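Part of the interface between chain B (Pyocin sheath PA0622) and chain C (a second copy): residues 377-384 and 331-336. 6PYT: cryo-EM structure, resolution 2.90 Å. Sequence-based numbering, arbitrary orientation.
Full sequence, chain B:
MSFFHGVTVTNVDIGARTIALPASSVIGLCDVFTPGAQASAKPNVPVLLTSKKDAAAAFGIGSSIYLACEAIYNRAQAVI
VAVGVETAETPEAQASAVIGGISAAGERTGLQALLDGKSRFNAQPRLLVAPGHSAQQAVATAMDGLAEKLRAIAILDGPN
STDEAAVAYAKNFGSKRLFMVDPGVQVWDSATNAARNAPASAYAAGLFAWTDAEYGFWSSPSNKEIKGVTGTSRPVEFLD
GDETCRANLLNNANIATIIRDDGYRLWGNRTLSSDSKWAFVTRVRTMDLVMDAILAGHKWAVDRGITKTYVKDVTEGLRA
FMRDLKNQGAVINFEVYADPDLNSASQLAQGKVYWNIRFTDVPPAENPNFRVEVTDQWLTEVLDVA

Chain B, residues 377-384: QWLTEVLD
Chain C (331-336) VINFEV

The two sheath subunits meet here chiefly through packing: the two stretches together bury 348 Å² (both sides summed), with no hydrogen bond among the modelled atoms. Chain B has no regular helix or strand here, and the end-to-end CA vectors of the stretches run in broadly opposing senses. The nearest CA atoms across the stretches are those of Trp B378 and Asn C333, 6.3 Å apart. Trp B378 (phi/psi -93/47; chi1 -61°, m; chi2 -86°) points toward chain C and lays one indole face against Asn C333, which adopts a left-handed backbone conformation (59/69; chi1 -64°, m; chi2 115°). CB of Asn C333 sits 3.7 Å from the centroid of the five-membered ring of Trp B378, 23° off the ring normal, a CH-pi contact of CB hydrogens with the pi face, while O of Asn C333 approaches CD2 of Trp B378 over the same face at 3.0 Å. Farther along the indole, CH2 of Trp B378 reaches CB of Glu C335, modelled only to CB, at 3.6 Å.

CD1 of Ile C332 (-141/109; p, t) lies 3.4 Å from O of Trp B378 and packs on the apolar ends of Val B382 (CG2, 3.7 Å) and Leu B383 (CD1, 3.8 Å). Val B382 (-121/-176; m) also places CG1 3.3 Å from OD1 of Asn C333, a van der Waals contact. Leu B383 is 63/37; m, t.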

ATOM      1  N   GLN B 377     -51.493  14.101 -22.728  1.00 48.18           N
ATOM      2  CA  GLN B 377     -50.537  13.319 -23.501  1.00 48.18           C
ATOM      3  C   GLN B 377     -50.051  12.115 -22.713  1.00 48.18           C
ATOM      4  O   GLN B 377     -50.071  10.984 -23.211  1.00 48.18           O
ATOM      5  CB  GLN B 377     -49.359  14.196 -23.917  1.00 48.18           C
ATOM      6  CG  GLN B 377     -48.308  13.458 -24.708  1.00 48.18           C
ATOM      7  CD  GLN B 377     -47.162  14.348 -25.105  1.00 48.18           C
ATOM      8  OE1 GLN B 377     -47.149  15.526 -24.785  1.00 48.18           O
ATOM      9  NE2 GLN B 377     -46.182  13.786 -25.790  1.00 48.18           N
ATOM     10  N   TRP B 378     -49.622  12.332 -21.476  1.00 47.74           N
ATOM     11  CA  TRP B 378     -49.153  11.234 -20.636  1.00 47.74           C
ATOM     12  C   TRP B 378     -50.272  10.683 -19.764  1.00 47.74           C
ATOM     13  O   TRP B 378     -50.103  10.442 -18.575  1.00 47.74           O
ATOM     14  CB  TRP B 378     -47.989  11.705 -19.784  1.00 47.74           C
ATOM     15  CG  TRP B 378     -46.842  12.158 -20.588  1.00 47.74           C
ATOM     16  CD1 TRP B 378     -45.842  11.390 -21.085  1.00 47.74           C
ATOM     17  CD2 TRP B 378     -46.557  13.497 -20.981  1.00 47.74           C
ATOM     18  NE1 TRP B 378     -44.949  12.168 -21.771  1.00 47.74           N
ATOM     19  CE2 TRP B 378     -45.366  13.469 -21.716  1.00 47.74           C
ATOM     20  CE3 TRP B 378     -47.193  14.723 -20.775  1.00 47.74           C
ATOM     21  CZ2 TRP B 378     -44.801  14.612 -22.251  1.00 47.74           C
ATOM     22  CZ3 TRP B 378     -46.631  15.852 -21.298  1.00 47.74           C
ATOM     23  CH2 TRP B 378     -45.450  15.792 -22.031  1.00 47.74           C
ATOM     24  N   LEU B 379     -51.427  10.452 -20.373  1.00 51.41           N
ATOM     25  CA  LEU B 379     -52.523   9.778 -19.705  1.00 51.41           C
ATOM     26  C   LEU B 379     -52.537   8.299 -20.047  1.00 51.41           C
ATOM     27  O   LEU B 379     -53.110   7.502 -19.299  1.00 51.41           O
ATOM     28  CB  LEU B 379     -53.843  10.459 -20.096  1.00 51.41           C
ATOM     29  CG  LEU B 379     -55.163  10.364 -19.331  1.00 51.41           C
ATOM     30  CD1 LEU B 379     -55.952   9.109 -19.636  1.00 51.41           C
ATOM     31  CD2 LEU B 379     -54.904  10.476 -17.848  1.00 51.41           C
ATOM     32  N   THR B 380     -51.875   7.924 -21.139  1.00 55.55           N
ATOM     33  CA  THR B 380     -51.701   6.540 -21.548  1.00 55.55           C
ATOM     34  C   THR B 380     -50.334   5.986 -21.192  1.00 55.55           C
ATOM     35  O   THR B 380     -50.218   4.785 -20.927  1.00 55.55           O
ATOM     36  CB  THR B 380     -51.883   6.412 -23.058  1.00 55.55           C
ATOM     37  OG1 THR B 380     -50.807   7.092 -23.711  1.00 55.55           O
ATOM     38  CG2 THR B 380     -53.180   7.055 -23.486  1.00 55.55           C
ATOM     39  N   GLU B 381     -49.302   6.842 -21.199  1.00 57.51           N
ATOM     40  CA  GLU B 381     -47.934   6.427 -20.885  1.00 57.51           C
ATOM     41  C   GLU B 381     -47.826   5.891 -19.466  1.00 57.51           C
ATOM     42  O   GLU B 381     -47.010   5.001 -19.190  1.00 57.51           O
ATOM     43  CB  GLU B 381     -46.976   7.608 -21.067  1.00 57.51           C
ATOM     44  N   VAL B 382     -48.643   6.414 -18.562  1.00 55.56           N
ATOM     45  CA  VAL B 382     -48.850   5.821 -17.255  1.00 55.56           C
ATOM     46  C   VAL B 382     -50.331   5.504 -17.152  1.00 55.56           C
ATOM     47  O   VAL B 382     -51.065   5.656 -18.136  1.00 55.56           O
ATOM     48  CB  VAL B 382     -48.389   6.758 -16.132  1.00 55.56           C
ATOM     49  CG1 VAL B 382     -46.892   6.923 -16.179  1.00 55.56           C
ATOM     50  CG2 VAL B 382     -49.040   8.102 -16.307  1.00 55.56           C
ATOM     51  N   LEU B 383     -50.751   5.023 -15.975  1.00 54.38           N
ATOM     52  CA  LEU B 383     -52.150   4.734 -15.628  1.00 54.38           C
ATOM     53  C   LEU B 383     -52.732   3.642 -16.518  1.00 54.38           C
ATOM     54  O   LEU B 383     -53.901   3.685 -16.903  1.00 54.38           O
ATOM     55  CB  LEU B 383     -53.027   5.984 -15.690  1.00 54.38           C
ATOM     56  CG  LEU B 383     -52.522   7.224 -14.971  1.00 54.38           C
ATOM     57  CD1 LEU B 383     -53.533   8.326 -15.114  1.00 54.38           C
ATOM     58  CD2 LEU B 383     -52.218   6.928 -13.542  1.00 54.38           C
ATOM     59  N   ASP B 384     -51.915   2.652 -16.851  1.00 61.00           N
ATOM     60  CA  ASP B 384     -52.342   1.626 -17.783  1.00 61.00           C
ATOM     61  C   ASP B 384     -51.589   0.347 -17.446  1.00 61.00           C
ATOM     62  O   ASP B 384     -50.624   0.362 -16.678  1.00 61.00           O
ATOM     63  CB  ASP B 384     -52.102   2.090 -19.229  1.00 61.00           C
TER
ATOM     64  N   VAL C 331     -48.420  15.530 -10.689  1.00 43.79           N
ATOM     65  CA  VAL C 331     -48.463  15.415 -12.134  1.00 43.79           C
ATOM     66  C   VAL C 331     -48.066  13.995 -12.498  1.00 43.79           C
ATOM     67  O   VAL C 331     -47.789  13.164 -11.633  1.00 43.79           O
ATOM     68  CB  VAL C 331     -47.529  16.427 -12.823  1.00 43.79           C
ATOM     69  CG1 VAL C 331     -47.901  17.833 -12.420  1.00 43.79           C
ATOM     70  CG2 VAL C 331     -46.088  16.147 -12.472  1.00 43.79           C
ATOM     71  N   ILE C 332     -48.040  13.729 -13.799  1.00 46.49           N
ATOM     72  CA  ILE C 332     -47.497  12.497 -14.356  1.00 46.49           C
ATOM     73  C   ILE C 332     -46.749  12.839 -15.644  1.00 46.49           C
ATOM     74  O   ILE C 332     -47.366  13.212 -16.648  1.00 46.49           O
ATOM     75  CB  ILE C 332     -48.586  11.436 -14.588  1.00 46.49           C
ATOM     76  CG1 ILE C 332     -49.894  12.070 -15.070  1.00 46.49           C
ATOM     77  CG2 ILE C 332     -48.797  10.579 -13.357  1.00 46.49           C
ATOM     78  CD1 ILE C 332     -50.981  11.088 -15.360  1.00 46.49           C
ATOM     79  N   ASN C 333     -45.415  12.739 -15.598  1.00 47.49           N
ATOM     80  CA  ASN C 333     -44.505  12.904 -16.740  1.00 47.49           C
ATOM     81  C   ASN C 333     -44.648  14.283 -17.394  1.00 47.49           C
ATOM     82  O   ASN C 333     -45.107  14.422 -18.515  1.00 47.49           O
ATOM     83  CB  ASN C 333     -44.688  11.791 -17.777  1.00 47.49           C
ATOM     84  CG  ASN C 333     -44.325  10.426 -17.234  1.00 47.49           C
ATOM     85  OD1 ASN C 333     -45.178   9.548 -17.119  1.00 47.49           O
ATOM     86  ND2 ASN C 333     -43.055  10.240 -16.895  1.00 47.49           N
ATOM     87  N   PHE C 334     -44.218  15.300 -16.660  1.00 41.80           N
ATOM     88  CA  PHE C 334     -44.122  16.669 -17.162  1.00 41.80           C
ATOM     89  C   PHE C 334     -43.211  16.842 -18.376  1.00 41.80           C
ATOM     90  O   PHE C 334     -42.529  15.909 -18.807  1.00 41.80           O
ATOM     91  CB  PHE C 334     -43.594  17.577 -16.050  1.00 41.80           C
ATOM     92  CG  PHE C 334     -42.161  17.288 -15.658  1.00 41.80           C
ATOM     93  CD1 PHE C 334     -41.864  16.277 -14.762  1.00 41.80           C
ATOM     94  CD2 PHE C 334     -41.117  18.063 -16.143  1.00 41.80           C
ATOM     95  CE1 PHE C 334     -40.571  16.013 -14.406  1.00 41.80           C
ATOM     96  CE2 PHE C 334     -39.822  17.800 -15.783  1.00 41.80           C
ATOM     97  CZ  PHE C 334     -39.550  16.780 -14.910  1.00 41.80           C
ATOM     98  N   GLU C 335     -43.152  18.060 -18.903  1.00 43.95           N
ATOM     99  CA  GLU C 335     -42.199  18.401 -19.955  1.00 43.95           C
ATOM    100  C   GLU C 335     -41.885  19.884 -19.863  1.00 43.95           C
ATOM    101  O   GLU C 335     -42.785  20.712 -20.006  1.00 43.95           O
ATOM    102  CB  GLU C 335     -42.765  18.066 -21.324  1.00 43.95           C
ATOM    103  N   VAL C 336     -40.623  20.223 -19.612  1.00 42.65           N
ATOM    104  CA  VAL C 336     -40.191  21.609 -19.474  1.00 42.65           C
ATOM    105  C   VAL C 336     -39.063  21.855 -20.462  1.00 42.65           C
ATOM    106  O   VAL C 336     -38.098  21.087 -20.499  1.00 42.65           O
ATOM    107  CB  VAL C 336     -39.715  21.930 -18.043  1.00 42.65           C
ATOM    108  CG1 VAL C 336     -39.302  23.370 -17.947  1.00 42.65           C
ATOM    109  CG2 VAL C 336     -40.781  21.609 -17.021  1.00 42.65           C
TER